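Local coordinates for single-stranded DNA-binding protein (Mycobacterium smegmatis, PDB 5GQO) that probably binds single-stranded DNA as a tetramer of OB-fold subunits, in the manner of bacterial SSB proteins, at residues E25-V30 against V99-T104; T75-G80 against S117-A122. All blocks are in the same frame, centred on the assembly; numbering follows the deposited sequence.

Contact 1 (E25-V30 against V99-T104); sequences ETPFTV and VGHLYT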
ATOM      1  N   GLU B  25       8.686   6.093   6.831  1.00 59.73           N
ATOM      2  CA  GLU B  25       7.675   5.377   7.604  1.00 52.23           C
ATOM      3  C   GLU B  25       7.120   4.237   6.740  1.00 48.88           C
ATOM      4  O   GLU B  25       7.357   4.204   5.540  1.00 50.96           O
ATOM      5  CB  GLU B  25       6.536   6.311   8.011  1.00 63.63           C
ATOM      6  CG  GLU B  25       6.971   7.668   8.624  1.00 68.82           C
ATOM      7  CD  GLU B  25       6.653   7.803  10.108  1.00 82.73           C
ATOM      8  OE1 GLU B  25       7.048   6.904  10.895  1.00 80.25           O
ATOM      9  OE2 GLU B  25       6.018   8.828  10.488  1.00 99.19           O
ATOM     10  N   THR B  26       6.429   3.275   7.335  1.00 38.80           N
ATOM     11  CA  THR B  26       5.806   2.185   6.562  1.00 38.47           C
ATOM     12  C   THR B  26       4.268   2.404   6.349  1.00 38.79           C
ATOM     13  O   THR B  26       3.474   2.207   7.281  1.00 36.19           O
ATOM     14  CB  THR B  26       6.050   0.823   7.246  1.00 38.65           C
ATOM     15  OG1 THR B  26       7.450   0.536   7.256  1.00 41.80           O
ATOM     16  CG2 THR B  26       5.375  -0.303   6.502  1.00 38.43           C
ATOM     17  N   PRO B  27       3.852   2.793   5.139  1.00 38.45           N
ATOM     18  CA  PRO B  27       2.423   3.064   4.967  1.00 42.55           C
ATOM     19  C   PRO B  27       1.606   1.802   5.014  1.00 38.64           C
ATOM     20  O   PRO B  27       2.104   0.752   4.799  1.00 41.39           O
ATOM     21  CB  PRO B  27       2.320   3.713   3.598  1.00 44.73           C
ATOM     22  CG  PRO B  27       3.662   3.548   2.985  1.00 46.46           C
ATOM     23  CD  PRO B  27       4.645   3.403   4.083  1.00 41.89           C
ATOM     24  N   PHE B  28       0.355   1.930   5.409  1.00 43.89           N
ATOM     25  CA  PHE B  28      -0.489   0.798   5.657  1.00 39.84           C
ATOM     26  C   PHE B  28      -1.949   1.170   5.482  1.00 39.46           C
ATOM     27  O   PHE B  28      -2.376   2.281   5.870  1.00 39.56           O
ATOM     28  CB  PHE B  28      -0.234   0.335   7.069  1.00 41.90           C
ATOM     29  CG  PHE B  28      -1.038  -0.876   7.472  1.00 43.14           C
ATOM     30  CD1 PHE B  28      -0.875  -2.083   6.804  1.00 48.16           C
ATOM     31  CD2 PHE B  28      -1.931  -0.817   8.501  1.00 41.72           C
ATOM     32  CE1 PHE B  28      -1.587  -3.217   7.168  1.00 43.83           C
ATOM     33  CE2 PHE B  28      -2.635  -1.952   8.901  1.00 43.41           C
ATOM     34  CZ  PHE B  28      -2.473  -3.149   8.228  1.00 43.84           C
ATOM     35  N   THR B  29      -2.708   0.210   4.954  1.00 36.12           N
ATOM     36  CA  THR B  29      -4.132   0.301   4.805  1.00 32.40           C
ATOM     37  C   THR B  29      -4.775  -0.978   5.257  1.00 32.70           C
ATOM     38  O   THR B  29      -4.294  -2.037   4.940  1.00 34.83           O
ATOM     39  CB  THR B  29      -4.538   0.470   3.387  1.00 31.80           C
ATOM     40  OG1 THR B  29      -4.085   1.739   2.899  1.00 33.77           O
ATOM     41  CG2 THR B  29      -6.086   0.436   3.317  1.00 36.62           C
ATOM     42  N   VAL B  30      -5.831  -0.879   6.061  1.00 36.26           N
ATOM     43  CA  VAL B  30      -6.635  -2.043   6.417  1.00 38.32           C
ATOM     44  C   VAL B  30      -8.122  -1.709   6.304  1.00 36.50           C
ATOM     45  O   VAL B  30      -8.556  -0.617   6.635  1.00 37.87           O
ATOM     46  CB  VAL B  30      -6.305  -2.605   7.830  1.00 41.68           C
ATOM     47  CG1 VAL B  30      -6.630  -1.616   8.942  1.00 43.63           C
ATOM     48  CG2 VAL B  30      -7.042  -3.908   8.083  1.00 40.65           C
ATOM     49  N   VAL B  99      -6.299   4.140   7.064  1.00 35.82           N
ATOM     50  CA  VAL B  99      -5.073   4.443   6.393  1.00 35.20           C
ATOM     51  C   VAL B  99      -4.099   5.117   7.359  1.00 36.76           C
ATOM     52  O   VAL B  99      -4.517   5.965   8.120  1.00 38.50           O
ATOM     53  CB  VAL B  99      -5.310   5.399   5.262  1.00 36.57           C
ATOM     54  CG1 VAL B  99      -3.996   5.695   4.519  1.00 33.75           C
ATOM     55  CG2 VAL B  99      -6.310   4.791   4.324  1.00 41.51           C
ATOM     56  N   GLY B 100      -2.819   4.723   7.335  1.00 38.49           N
ATOM     57  CA  GLY B 100      -1.814   5.404   8.140  1.00 35.77           C
ATOM     58  C   GLY B 100      -0.433   4.787   8.037  1.00 36.24           C
ATOM     59  O   GLY B 100       0.020   4.440   6.968  1.00 39.97           O
ATOM     60  N   HIS B 101       0.218   4.599   9.171  1.00 34.37           N
ATOM     61  CA  HIS B 101       1.542   4.031   9.186  1.00 37.38           C
ATOM     62  C   HIS B 101       1.606   2.978  10.237  1.00 34.52           C
ATOM     63  O   HIS B 101       0.997   3.119  11.282  1.00 36.86           O
ATOM     64  CB  HIS B 101       2.599   5.128   9.376  1.00 37.53           C
ATOM     65  CG  HIS B 101       2.575   6.150   8.290  1.00 35.67           C
ATOM     66  ND1 HIS B 101       3.218   5.974   7.083  1.00 42.35           N
ATOM     67  CD2 HIS B 101       1.985   7.358   8.226  1.00 37.72           C
ATOM     68  CE1 HIS B 101       3.014   7.024   6.305  1.00 36.69           C
ATOM     69  NE2 HIS B 101       2.290   7.887   6.989  1.00 39.02           N
ATOM     70  N   LEU B 102       2.347   1.911   9.965  1.00 34.13           N
ATOM     71  CA  LEU B 102       2.393   0.765  10.893  1.00 37.01           C
ATOM     72  C   LEU B 102       3.650   0.735  11.779  1.00 37.07           C
ATOM     73  O   LEU B 102       4.734   1.067  11.300  1.00 41.37           O
ATOM     74  CB  LEU B 102       2.341  -0.507  10.047  1.00 37.25           C
ATOM     75  CG  LEU B 102       2.049  -1.808  10.789  1.00 37.45           C
ATOM     76  CD1 LEU B 102       0.654  -1.788  11.368  1.00 39.14           C
ATOM     77  CD2 LEU B 102       2.165  -2.892   9.767  1.00 39.57           C
ATOM     78  N   TYR B 103       3.501   0.321  13.027  1.00 37.46           N
ATOM     79  CA  TYR B 103       4.556   0.422  14.070  1.00 44.99           C
ATOM     80  C   TYR B 103       4.505  -0.834  14.863  1.00 45.74           C
ATOM     81  O   TYR B 103       3.428  -1.396  15.010  1.00 40.48           O
ATOM     82  CB  TYR B 103       4.344   1.611  15.096  1.00 44.93           C
ATOM     83  CG  TYR B 103       4.493   2.920  14.409  1.00 52.18           C
ATOM     84  CD1 TYR B 103       5.781   3.408  14.067  1.00 57.99           C
ATOM     85  CD2 TYR B 103       3.369   3.660  13.992  1.00 53.14           C
ATOM     86  CE1 TYR B 103       5.951   4.612  13.356  1.00 53.58           C
ATOM     87  CE2 TYR B 103       3.535   4.876  13.270  1.00 60.40           C
ATOM     88  CZ  TYR B 103       4.824   5.339  12.946  1.00 58.31           C
ATOM     89  OH  TYR B 103       4.971   6.506  12.233  1.00 54.64           O
ATOM     90  N   THR B 104       5.651  -1.283  15.385  1.00 50.27           N
ATOM     91  CA  THR B 104       5.634  -2.285  16.451  1.00 52.09           C
ATOM     92  C   THR B 104       6.139  -1.611  17.722  1.00 47.48           C
ATOM     93  O   THR B 104       7.147  -0.914  17.732  1.00 48.32           O
ATOM     94  CB  THR B 104       6.459  -3.594  16.147  1.00 49.78           C
ATOM     95  OG1 THR B 104       7.503  -3.322  15.244  1.00 50.46           O
ATOM     96  CG2 THR B 104       5.631  -4.666  15.471  1.00 56.05           C
TER
HETATM   97  O   HOH W   1       5.733   3.226   9.937  1.00 41.86           O

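Contact 2 (T75-G80 against S117-A122); sequences TVNCWG and SVEVRA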
ATOM      1  N   THR B  75      -4.284  -2.715  16.449  1.00 41.12           N
ATOM      2  CA  THR B  75      -4.749  -1.604  17.258  1.00 41.28           C
ATOM      3  C   THR B  75      -4.566  -0.358  16.386  1.00 37.42           C
ATOM      4  O   THR B  75      -3.533  -0.200  15.771  1.00 40.21           O
ATOM      5  CB  THR B  75      -3.910  -1.540  18.552  1.00 42.34           C
ATOM      6  OG1 THR B  75      -4.114  -2.734  19.304  1.00 42.71           O
ATOM      7  CG2 THR B  75      -4.257  -0.342  19.396  1.00 42.77           C
ATOM      8  N   VAL B  76      -5.568   0.499  16.332  1.00 35.17           N
ATOM      9  CA  VAL B  76      -5.519   1.738  15.564  1.00 36.93           C
ATOM     10  C   VAL B  76      -5.528   2.898  16.543  1.00 40.49           C
ATOM     11  O   VAL B  76      -6.299   2.875  17.493  1.00 43.39           O
ATOM     12  CB  VAL B  76      -6.755   1.883  14.683  1.00 34.01           C
ATOM     13  CG1 VAL B  76      -6.650   3.121  13.851  1.00 35.48           C
ATOM     14  CG2 VAL B  76      -6.903   0.670  13.791  1.00 36.55           C
ATOM     15  N   ASN B  77      -4.709   3.913  16.298  1.00 39.23           N
ATOM     16  CA  ASN B  77      -4.640   5.067  17.153  1.00 37.89           C
ATOM     17  C   ASN B  77      -5.008   6.284  16.346  1.00 37.94           C
ATOM     18  O   ASN B  77      -4.333   6.595  15.393  1.00 40.47           O
ATOM     19  CB  ASN B  77      -3.231   5.294  17.631  1.00 39.10           C
ATOM     20  CG  ASN B  77      -2.705   4.187  18.479  1.00 41.07           C
ATOM     21  OD1 ASN B  77      -3.390   3.638  19.322  1.00 43.67           O
ATOM     22  ND2 ASN B  77      -1.449   3.865  18.275  1.00 44.79           N
ATOM     23  N   CYS B  78      -6.046   7.007  16.753  1.00 38.50           N
ATOM     24  CA  CYS B  78      -6.382   8.252  16.127  1.00 37.65           C
ATOM     25  C   CYS B  78      -6.125   9.437  17.079  1.00 40.17           C
ATOM     26  O   CYS B  78      -6.358   9.360  18.282  1.00 38.73           O
ATOM     27  CB  CYS B  78      -7.846   8.211  15.753  1.00 40.77           C
ATOM     28  SG  CYS B  78      -8.328   6.749  14.851  1.00 39.63           S
ATOM     29  N   TRP B  79      -5.662  10.536  16.519  1.00 39.68           N
ATOM     30  CA  TRP B  79      -5.243  11.693  17.277  1.00 41.92           C
ATOM     31  C   TRP B  79      -5.920  12.906  16.695  1.00 42.11           C
ATOM     32  O   TRP B  79      -6.262  12.936  15.516  1.00 43.62           O
ATOM     33  CB  TRP B  79      -3.709  11.906  17.146  1.00 44.37           C
ATOM     34  CG  TRP B  79      -2.859  10.832  17.755  1.00 43.45           C
ATOM     35  CD1 TRP B  79      -2.310   9.762  17.125  1.00 45.44           C
ATOM     36  CD2 TRP B  79      -2.454  10.744  19.117  1.00 49.10           C
ATOM     37  NE1 TRP B  79      -1.616   8.984  18.026  1.00 44.32           N
ATOM     38  CE2 TRP B  79      -1.693   9.577  19.257  1.00 48.09           C
ATOM     39  CE3 TRP B  79      -2.662  11.545  20.242  1.00 53.34           C
ATOM     40  CZ2 TRP B  79      -1.141   9.197  20.482  1.00 51.51           C
ATOM     41  CZ3 TRP B  79      -2.129  11.153  21.466  1.00 49.67           C
ATOM     42  CH2 TRP B  79      -1.367  10.006  21.570  1.00 53.04           C
ATOM     43  N   GLY B  80      -6.085  13.937  17.499  1.00 42.54           N
ATOM     44  CA  GLY B  80      -6.473  15.237  16.951  1.00 41.53           C
ATOM     45  C   GLY B  80      -7.873  15.263  16.390  1.00 40.57           C
ATOM     46  O   GLY B  80      -8.812  14.631  16.932  1.00 42.78           O
ATOM     47  N   SER B 117       3.398  -5.339  20.375  1.00 72.98           N
ATOM     48  CA  SER B 117       2.086  -5.144  19.751  1.00 62.30           C
ATOM     49  C   SER B 117       2.185  -4.293  18.483  1.00 59.38           C
ATOM     50  O   SER B 117       2.959  -3.344  18.410  1.00 61.07           O
ATOM     51  CB  SER B 117       1.127  -4.473  20.727  1.00 66.09           C
ATOM     52  OG  SER B 117       1.369  -3.066  20.807  1.00 66.11           O
ATOM     53  N   VAL B 118       1.370  -4.639  17.499  1.00 63.26           N
ATOM     54  CA  VAL B 118       1.411  -4.007  16.204  1.00 59.37           C
ATOM     55  C   VAL B 118       0.300  -2.989  16.104  1.00 50.84           C
ATOM     56  O   VAL B 118      -0.840  -3.288  16.404  1.00 50.23           O
ATOM     57  CB  VAL B 118       1.339  -5.075  15.111  1.00 60.26           C
ATOM     58  CG1 VAL B 118      -0.041  -5.214  14.565  1.00 53.82           C
ATOM     59  CG2 VAL B 118       2.312  -4.720  14.003  1.00 69.73           C
ATOM     60  N   GLU B 119       0.656  -1.749  15.769  1.00 48.41           N
ATOM     61  CA  GLU B 119      -0.278  -0.642  15.882  1.00 43.80           C
ATOM     62  C   GLU B 119      -0.210   0.267  14.696  1.00 39.90           C
ATOM     63  O   GLU B 119       0.841   0.401  14.074  1.00 42.22           O
ATOM     64  CB  GLU B 119       0.038   0.187  17.119  1.00 50.80           C
ATOM     65  CG  GLU B 119      -0.196  -0.561  18.423  1.00 55.27           C
ATOM     66  CD  GLU B 119       0.168   0.278  19.624  1.00 58.85           C
ATOM     67  OE1 GLU B 119       0.072   1.517  19.544  1.00 61.82           O
ATOM     68  OE2 GLU B 119       0.571  -0.304  20.639  1.00 69.34           O
ATOM     69  N   VAL B 120      -1.330   0.906  14.402  1.00 32.31           N
ATOM     70  CA  VAL B 120      -1.403   1.821  13.310  1.00 37.48           C
ATOM     71  C   VAL B 120      -1.552   3.253  13.804  1.00 40.58           C
ATOM     72  O   VAL B 120      -2.430   3.536  14.622  1.00 44.03           O
ATOM     73  CB  VAL B 120      -2.639   1.502  12.443  1.00 41.61           C
ATOM     74  CG1 VAL B 120      -2.763   2.498  11.284  1.00 42.42           C
ATOM     75  CG2 VAL B 120      -2.576   0.087  11.948  1.00 41.34           C
ATOM     76  N   ARG B 121      -0.702   4.156  13.328  1.00 40.10           N
ATOM     77  CA  ARG B 121      -0.952   5.574  13.557  1.00 43.65           C
ATOM     78  C   ARG B 121      -1.786   6.033  12.379  1.00 41.49           C
ATOM     79  O   ARG B 121      -1.235   6.302  11.300  1.00 40.04           O
ATOM     80  CB  ARG B 121       0.336   6.406  13.627  1.00 46.04           C
ATOM     81  CG  ARG B 121       0.111   7.923  13.567  1.00 49.26           C
ATOM     82  CD  ARG B 121       0.763   8.598  14.739  1.00 56.89           C
ATOM     83  NE  ARG B 121       2.147   8.952  14.448  1.00 62.67           N
ATOM     84  CZ  ARG B 121       3.219   8.598  15.193  1.00 66.46           C
ATOM     85  NH1 ARG B 121       3.139   7.856  16.317  1.00 49.52           N
ATOM     86  NH2 ARG B 121       4.405   9.020  14.793  1.00 65.79           N
ATOM     87  N   ALA B 122      -3.091   6.171  12.597  1.00 38.41           N
ATOM     88  CA  ALA B 122      -3.990   6.495  11.511  1.00 39.29           C
ATOM     89  C   ALA B 122      -3.881   7.934  11.100  1.00 38.61           C
ATOM     90  O   ALA B 122      -3.673   8.818  11.926  1.00 48.10           O
ATOM     91  CB  ALA B 122      -5.430   6.166  11.883  1.00 41.63           C
TER
HETATM   92  O   HOH W   2      -4.274  10.406  14.176  1.00 42.19           O

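Contact 1 (E25-V30 against V99-T104)
Phe28 and Leu102 make the tight end of this contact. Methyl CD1 of Leu102 sits over one face of the Phe28 ring, displaced toward its rim, in a CH-pi contact 4.3 Å from the ring centroid; its nearest ring atom is CD2 of Phe28. The ring reaches the leucine because CG of Phe28 stands anti to the backbone N (chi1 -179°), and Val120 closes on both side chains from strand 117-122. Behind them the backbones pair as antiparallel strands: Gly100 N donates to Phe28 O at 2.9 Å, Phe28 N returns a more bent bond to Gly100 O at 3.0 Å, and Leu102 N binds Thr26 O at 2.9 Å. This is the N-terminal strand of the OB-fold barrel meeting the long strand 95-105 just where the latter turns a corner at Gly100, and the short axes of 27-30 and 101-104 therefore cross at 101°. Phe28 and Leu102 also pack on Leu102 and Phe28 of the second subunit; on the opposite face, where Thr29 lies beside Val99, Thr29 OG1 is hydrogen-bonded to Thr29 OG1 of the third subunit. The Glu25 end is looser, Glu25 itself being exposed. A water bridges Thr26 N and Leu102 O where the strands have parted, at 2.7 Å from each. Glu25, its chain bent at chi2, lays CG over one face of the His101 ring, brings CB within 3.5 Å of His101 ND1, and accepts at OE1 a hydrogen bond from Tyr103 OH, which comes from above the carboxylate plane, the tyrosine ring turned 67° against it.

Contact 2 (T75-G80 against S117-A122)
Parallel pairing inside the OB-fold barrel joins strands 73-79 and 117-122, Thr75 lying opposite Glu119, Val76 opposite Val120 and Asn77 opposite Arg121. Val120 N binds Thr75 O at 2.8 Å, Asn77 N binds Val120 O at 2.9 Å and Ala122 N binds Asn77 O at 3.1 Å; at the Thr75 end the bond from Thr75 N to Val118 O is weak. Past the Ala122 N bond, a water continues the pairing, accepting from Trp79 N and donating to Ala122 O. On the face carrying Thr75, Asn77 and Glu119, the Asn77 amide gives a nearly straight bond, 3.1 Å from ND2 to Glu119 OE1, which it meets on the anti side with the amide and carboxylate planes 85° apart. Glu119 CG lies alongside Thr75 CB at 3.8 Å, and Arg121 CD reaches the Trp79 ring obliquely. The other face is apolar: CB of Ala122 touches Val76 CG1 at 3.8 Å and SG of Cys78 at 4.2 Å. Strand 46-55 flanks 73-79 on its far side, where Phe51 and Val76 share a backbone hydrogen bond and the Phe51 side chain packs on Cys78; strand 95-105 flanks 117-122, and the chain runs on from Trp79 toward helix 80-89.

Overall arrangement
Strands 95-105 and 117-122 are neighbours in one sheet, so the two contacts, with centres about 9 Å apart, are coupled through them: His101 O lies 2.9 Å from Arg121 N, a probable hydrogen bond, and Tyr103 and Glu119 are joined through their backbones as well. Both are partly buried. Contact 2, nearer the middle of the chain, pairs parallel strands in a regular ladder, with an Asn-Glu bond on one face and small apolar contacts on the other. Contact 1, farther out, is antiparallel and sharply crossed; it meets all three other subunits, combining aromatic-aliphatic packing at an interface with a Tyr-Glu bond and a water at its looser end. Contact 2 touches the second subunit through Val118.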